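Local atomic coordinates of peptidyl-prolyl cis-trans isomerase FKBP13, chloroplastic (Arabidopsis thaliana, PDB entry 1U79), a protein that catalyses the cis-trans isomerization of peptidyl-proline bonds, provides the major activity of this kind in the chloroplast thylakoid lumen, and regulates accumulation of the Rieske protein. Residues L14-K19 against D78-M83; A35-K40 against K55-R60. All blocks are in the same frame, centred on the assembly; numbering follows the deposited sequence.

Contact 1 of 2, residues L14-K19 against D78-M83; sequences LAFCDK and DGIPPM
Leu14 and Ile80 form the tight end of this contact. Ile80 runs out extended (chi2 -176°), so that its terminal CD1 lands on the isobutyl branch of Leu14, whose CG is anti to its backbone N; the two side chains cross at about a right angle. Ile80 CD1 comes within 3.3 Å of Leu14 CD2 and 3.5 Å of Leu14 CG, both closer than usual for carbon pairs, and both residues are buried.

Phe16 packs at the exposed margin. Its CG takes the crowded position between N and the carbonyl carbon (chi1 79°), which sends the ring toward the loop. There its tip meets the exposed Pro81 obliquely but closely, Phe16 CZ 3.4 Å from Pro81 CD, whereas Phe16 CD1 stays a loose 4.3 Å from Ile80 CG1. An alanine in place of Phe16 would lose the ring and with it the contact to Pro81, and would probably leave Ile80 less well covered.

No direct hydrogen bond joins the segments. On the looser side a water donates to Pro82 O at 2.8 Å and to Asp18 OD2 at 3.2 Å, while Asp18 OD1 forms a salt bridge with Arg89, which also binds Pro81 O. Cys17, which takes no part in the contact, carries the disulfide to Cys5. The result is strand-to-loop packing, joining strand 15-18 of the antiparallel FKBP sheet to the loop that follows helix 68-75.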
loop_
_atom_site.group_PDB
_atom_site.type_symbol
_atom_site.label_atom_id
_atom_site.label_comp_id
_atom_site.label_asym_id
_atom_site.label_seq_id
_atom_site.Cartn_x
_atom_site.Cartn_y
_atom_site.Cartn_z
ATOM N N LEU A 14 -3.317 4.934 -9.604
ATOM C CA LEU A 14 -3.232 4.654 -8.177
ATOM C C LEU A 14 -4.346 5.469 -7.531
ATOM O O LEU A 14 -4.384 6.697 -7.675
ATOM C CB LEU A 14 -1.870 5.098 -7.625
ATOM C CG LEU A 14 -1.547 4.790 -6.162
ATOM C CD1 LEU A 14 -1.573 3.279 -5.914
ATOM C CD2 LEU A 14 -0.171 5.358 -5.825
ATOM N N ALA A 15 -5.249 4.804 -6.820
ATOM C CA ALA A 15 -6.356 5.510 -6.184
ATOM C C ALA A 15 -6.342 5.322 -4.677
ATOM O O ALA A 15 -5.802 4.338 -4.166
ATOM C CB ALA A 15 -7.674 5.037 -6.756
ATOM N N PHE A 16 -6.942 6.264 -3.966
ATOM C CA PHE A 16 -6.960 6.190 -2.518
ATOM C C PHE A 16 -8.200 6.844 -1.932
ATOM O O PHE A 16 -8.924 7.569 -2.612
ATOM C CB PHE A 16 -5.751 6.928 -1.948
ATOM C CG PHE A 16 -5.928 8.433 -1.930
ATOM C CD1 PHE A 16 -5.861 9.170 -3.105
ATOM C CD2 PHE A 16 -6.242 9.094 -0.744
ATOM C CE1 PHE A 16 -6.108 10.553 -3.104
ATOM C CE2 PHE A 16 -6.492 10.477 -0.735
ATOM C CZ PHE A 16 -6.424 11.200 -1.922
ATOM N N CYS A 17 -8.415 6.574 -0.653
ATOM C CA CYS A 17 -9.483 7.188 0.121
ATOM C C CYS A 17 -8.950 7.167 1.544
ATOM O O CYS A 17 -8.478 6.132 2.015
ATOM C CB CYS A 17 -10.803 6.405 0.032
ATOM S SG CYS A 17 -10.738 4.690 0.636
ATOM N N ASP A 18 -8.979 8.314 2.213
ATOM C CA ASP A 18 -8.517 8.389 3.589
ATOM C C ASP A 18 -9.678 8.106 4.537
ATOM O O ASP A 18 -10.474 8.998 4.848
ATOM C CB ASP A 18 -7.908 9.768 3.888
ATOM C CG ASP A 18 -6.465 9.881 3.410
ATOM O OD1 ASP A 18 -5.727 8.874 3.508
ATOM O OD2 ASP A 18 -6.058 10.966 2.948
ATOM N N LYS A 19 -9.779 6.857 4.980
ATOM C CA LYS A 19 -10.842 6.438 5.894
ATOM C C LYS A 19 -10.729 7.216 7.200
ATOM O O LYS A 19 -11.729 7.582 7.813
ATOM C CB LYS A 19 -10.745 4.932 6.149
ATOM C CG LYS A 19 -10.995 4.092 4.899
ATOM C CD LYS A 19 -11.046 2.607 5.223
ATOM C CE LYS A 19 -11.785 1.831 4.135
ATOM N NZ LYS A 19 -11.905 0.389 4.480
ATOM N N ASP A 78 1.630 12.759 -7.799
ATOM C CA ASP A 78 0.704 13.678 -8.450
ATOM C C ASP A 78 -0.718 13.186 -8.190
ATOM O O ASP A 78 -1.047 12.035 -8.477
ATOM C CB ASP A 78 0.955 13.724 -9.955
ATOM C CG ASP A 78 1.997 14.749 -10.347
ATOM O OD1 ASP A 78 2.628 15.342 -9.450
ATOM O OD2 ASP A 78 2.184 14.962 -11.565
ATOM N N GLY A 79 -1.561 14.054 -7.640
ATOM C CA GLY A 79 -2.926 13.657 -7.366
ATOM C C GLY A 79 -3.068 12.827 -6.098
ATOM O O GLY A 79 -4.165 12.396 -5.756
ATOM N N ILE A 80 -1.965 12.589 -5.399
ATOM C CA ILE A 80 -2.026 11.816 -4.166
ATOM C C ILE A 80 -1.304 12.498 -3.012
ATOM O O ILE A 80 -0.077 12.584 -3.002
ATOM C CB ILE A 80 -1.418 10.401 -4.344
ATOM C CG1 ILE A 80 -2.241 9.613 -5.360
ATOM C CG2 ILE A 80 -1.391 9.668 -2.998
ATOM C CD1 ILE A 80 -1.798 8.182 -5.547
ATOM N N PRO A 81 -2.061 13.008 -2.029
ATOM C CA PRO A 81 -1.419 13.664 -0.892
ATOM C C PRO A 81 -0.833 12.592 0.013
ATOM O O PRO A 81 -1.280 11.449 0.003
ATOM C CB PRO A 81 -2.571 14.404 -0.221
ATOM C CG PRO A 81 -3.715 13.479 -0.451
ATOM C CD PRO A 81 -3.528 13.035 -1.891
ATOM N N PRO A 82 0.152 12.958 0.833
ATOM C CA PRO A 82 0.801 12.021 1.751
ATOM C C PRO A 82 -0.111 11.584 2.875
ATOM O O PRO A 82 -1.042 12.302 3.251
ATOM C CB PRO A 82 1.969 12.828 2.326
ATOM C CG PRO A 82 2.049 14.070 1.459
ATOM C CD PRO A 82 0.658 14.324 1.027
ATOM N N MET A 83 0.160 10.404 3.418
ATOM C CA MET A 83 -0.593 9.948 4.569
ATOM C C MET A 83 0.015 10.718 5.731
ATOM O O MET A 83 1.156 11.185 5.642
ATOM C CB MET A 83 -0.389 8.451 4.813
ATOM C CG MET A 83 -1.288 7.554 3.999
ATOM S SD MET A 83 -1.148 5.841 4.581
ATOM C CE MET A 83 -2.155 5.913 6.029
HETATM O O HOH W 1 -3.555 12.329 4.411
#

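Contact 2 of 2, residues A35-K40 against K55-R60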
loop_
_atom_site.group_PDB
_atom_site.type_symbol
_atom_site.label_atom_id
_atom_site.label_comp_id
_atom_site.label_asym_id
_atom_site.label_seq_id
_atom_site.Cartn_x
_atom_site.Cartn_y
_atom_site.Cartn_z
ATOM N N ALA A 35 3.969 0.275 9.767
ATOM C CA ALA A 35 2.619 0.245 9.240
ATOM C C ALA A 35 1.977 -1.120 9.371
ATOM O O ALA A 35 2.612 -2.144 9.117
ATOM C CB ALA A 35 2.609 0.665 7.774
ATOM N N HIS A 36 0.721 -1.127 9.800
ATOM C CA HIS A 36 -0.036 -2.368 9.870
ATOM C C HIS A 36 -0.794 -2.351 8.551
ATOM O O HIS A 36 -1.031 -1.277 7.991
ATOM C CB HIS A 36 -0.990 -2.360 11.061
ATOM C CG HIS A 36 -0.418 -3.015 12.277
ATOM N ND1 HIS A 36 -0.094 -4.356 12.310
ATOM C CD2 HIS A 36 -0.079 -2.514 13.488
ATOM C CE1 HIS A 36 0.422 -4.648 13.491
ATOM N NE2 HIS A 36 0.442 -3.549 14.223
ATOM N N TYR A 37 -1.160 -3.516 8.036
ATOM C CA TYR A 37 -1.861 -3.557 6.765
ATOM C C TYR A 37 -2.539 -4.883 6.473
ATOM O O TYR A 37 -2.202 -5.915 7.048
ATOM C CB TYR A 37 -0.882 -3.271 5.608
ATOM C CG TYR A 37 0.141 -4.374 5.395
ATOM C CD1 TYR A 37 1.307 -4.434 6.161
ATOM C CD2 TYR A 37 -0.093 -5.397 4.471
ATOM C CE1 TYR A 37 2.212 -5.491 6.016
ATOM C CE2 TYR A 37 0.803 -6.460 4.318
ATOM C CZ TYR A 37 1.947 -6.501 5.093
ATOM O OH TYR A 37 2.817 -7.556 4.958
ATOM N N VAL A 38 -3.492 -4.823 5.555
ATOM C CA VAL A 38 -4.221 -5.985 5.069
ATOM C C VAL A 38 -4.283 -5.795 3.565
ATOM O O VAL A 38 -4.788 -4.780 3.075
ATOM C CB VAL A 38 -5.665 -6.076 5.603
ATOM C CG1 VAL A 38 -6.394 -7.227 4.893
ATOM C CG2 VAL A 38 -5.668 -6.320 7.114
ATOM N N GLY A 39 -3.747 -6.763 2.834
ATOM C CA GLY A 39 -3.755 -6.686 1.387
ATOM C C GLY A 39 -4.695 -7.737 0.840
ATOM O O GLY A 39 -4.604 -8.919 1.207
ATOM N N LYS A 40 -5.598 -7.314 -0.037
ATOM C CA LYS A 40 -6.573 -8.216 -0.637
ATOM C C LYS A 40 -6.649 -8.038 -2.143
ATOM O O LYS A 40 -6.330 -6.966 -2.683
ATOM C CB LYS A 40 -7.977 -7.945 -0.103
ATOM C CG LYS A 40 -8.146 -7.869 1.396
ATOM C CD LYS A 40 -9.590 -7.436 1.678
ATOM C CE LYS A 40 -9.905 -7.376 3.162
ATOM N NZ LYS A 40 -11.261 -6.782 3.376
ATOM N N LYS A 55 3.132 -8.745 13.451
ATOM C CA LYS A 55 3.887 -7.527 13.697
ATOM C C LYS A 55 3.704 -6.542 12.555
ATOM O O LYS A 55 3.446 -6.937 11.417
ATOM C CB LYS A 55 5.376 -7.845 13.864
ATOM C CG LYS A 55 6.013 -8.490 12.636
ATOM C CD LYS A 55 7.519 -8.632 12.798
ATOM C CE LYS A 55 8.151 -9.243 11.559
ATOM N NZ LYS A 55 9.637 -9.326 11.669
ATOM N N PRO A 56 3.817 -5.239 12.852
ATOM C CA PRO A 56 3.657 -4.248 11.792
ATOM C C PRO A 56 4.872 -4.366 10.898
ATOM O O PRO A 56 5.876 -4.975 11.284
ATOM C CB PRO A 56 3.634 -2.927 12.559
ATOM C CG PRO A 56 4.569 -3.200 13.699
ATOM C CD PRO A 56 4.147 -4.591 14.136
ATOM N N LEU A 57 4.791 -3.800 9.704
ATOM C CA LEU A 57 5.922 -3.860 8.802
ATOM C C LEU A 57 6.791 -2.643 9.070
ATOM O O LEU A 57 6.298 -1.513 9.067
ATOM C CB LEU A 57 5.449 -3.849 7.346
ATOM C CG LEU A 57 6.540 -3.945 6.284
ATOM C CD1 LEU A 57 7.125 -5.358 6.312
ATOM C CD2 LEU A 57 5.979 -3.626 4.903
ATOM N N THR A 58 8.075 -2.871 9.333
ATOM C CA THR A 58 8.998 -1.771 9.564
ATOM C C THR A 58 9.842 -1.655 8.295
ATOM O O THR A 58 10.480 -2.618 7.882
ATOM C CB THR A 58 9.883 -2.034 10.805
ATOM O OG1 THR A 58 9.060 -2.031 11.985
ATOM C CG2 THR A 58 10.953 -0.952 10.939
ATOM N N PHE A 59 9.817 -0.488 7.654
ATOM C CA PHE A 59 10.559 -0.290 6.404
ATOM C C PHE A 59 10.768 1.193 6.121
ATOM O O PHE A 59 10.103 2.033 6.733
ATOM C CB PHE A 59 9.768 -0.901 5.238
ATOM C CG PHE A 59 8.439 -0.217 4.976
ATOM C CD1 PHE A 59 8.258 0.572 3.846
ATOM C CD2 PHE A 59 7.376 -0.357 5.867
ATOM C CE1 PHE A 59 7.035 1.214 3.603
ATOM C CE2 PHE A 59 6.153 0.279 5.640
ATOM C CZ PHE A 59 5.983 1.066 4.503
ATOM N N ARG A 60 11.698 1.537 5.225
ATOM C CA ARG A 60 11.841 2.958 4.908
ATOM C C ARG A 60 10.970 3.266 3.720
ATOM O O ARG A 60 10.874 2.494 2.770
ATOM C CB ARG A 60 13.260 3.446 4.582
ATOM C CG ARG A 60 14.374 2.481 4.439
ATOM C CD ARG A 60 15.584 3.226 4.992
ATOM N NE ARG A 60 15.267 3.495 6.385
ATOM C CZ ARG A 60 15.589 4.590 7.055
ATOM N NH1 ARG A 60 16.263 5.569 6.479
ATOM N NH2 ARG A 60 15.193 4.708 8.309
#
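His36 and Pro56 lie side by side and point the same way, and this alignment sets one edge of the contact. Pro56 CB sits over one face of the imidazole, 3.7 Å from the centroid of the His36 ring and only 11° off its normal, which meets the geometry of a CH-pi contact. At one end of the ring, His36 CE1 comes within 3.5 Å of Pro56 N. Its rotation is fixed from outside: His36 ND1 is hydrogen-bonded to Ser50 OG, and Tyr51 stacks on the ring.

Tyr37 lies across the other face of the strand. Its CG is in the crowded position between N and the carbonyl carbon, which turns the ring obliquely against Leu57, with Tyr37 CE1 3.9 Å from Leu57 CB. The phenol oxygen continues past this contact to a hydrogen bond with Asp48. Phe59 presents a ring edge to Ala35, its CE2 lying 4.2 Å from Ala35 CB, and both aromatic side chains also meet Trp70.

Between these groups the backbones form one antiparallel hydrogen-bonded pair. Ala35 N donates to Leu57 O at 3.0 Å, in the carbonyl plane; Leu57 N donates to Ala35 O at 2.8 Å and is straighter (166°), though the donor stands above that carbonyl plane. Beyond this pair the strands splay: the N-to-C directions of segments 35-40 and 57-60 lie 114° apart. The pair belongs to the antiparallel sheet of the FKBP fold, packed against Trp70 of helix 68-75; as in FKBP12, where the equivalents of Tyr37, Leu57, Asp48 and Trp70 line the ligand pocket, this face probably forms part of the active site.

After strand 8-9 the chain forms strand 15-18, which holds the first half of contact 1, and then strand 32-40, which opens contact 2. Strand 46-49 and helix 50-53 follow before strand 57-60 returns to close contact 2, a short loop with 14 residues between its segments. Only after helix 68-75 does the chain reach 78-83 and close contact 1, with 58 residues between the segments, so the smaller loop lies wholly within the larger. The centres of contact 1 and contact 2 are about 17 Å apart, and the two do not touch. Contact 1 ties the post-helix loop to the sheet, and contact 2 joins two strands of that same sheet.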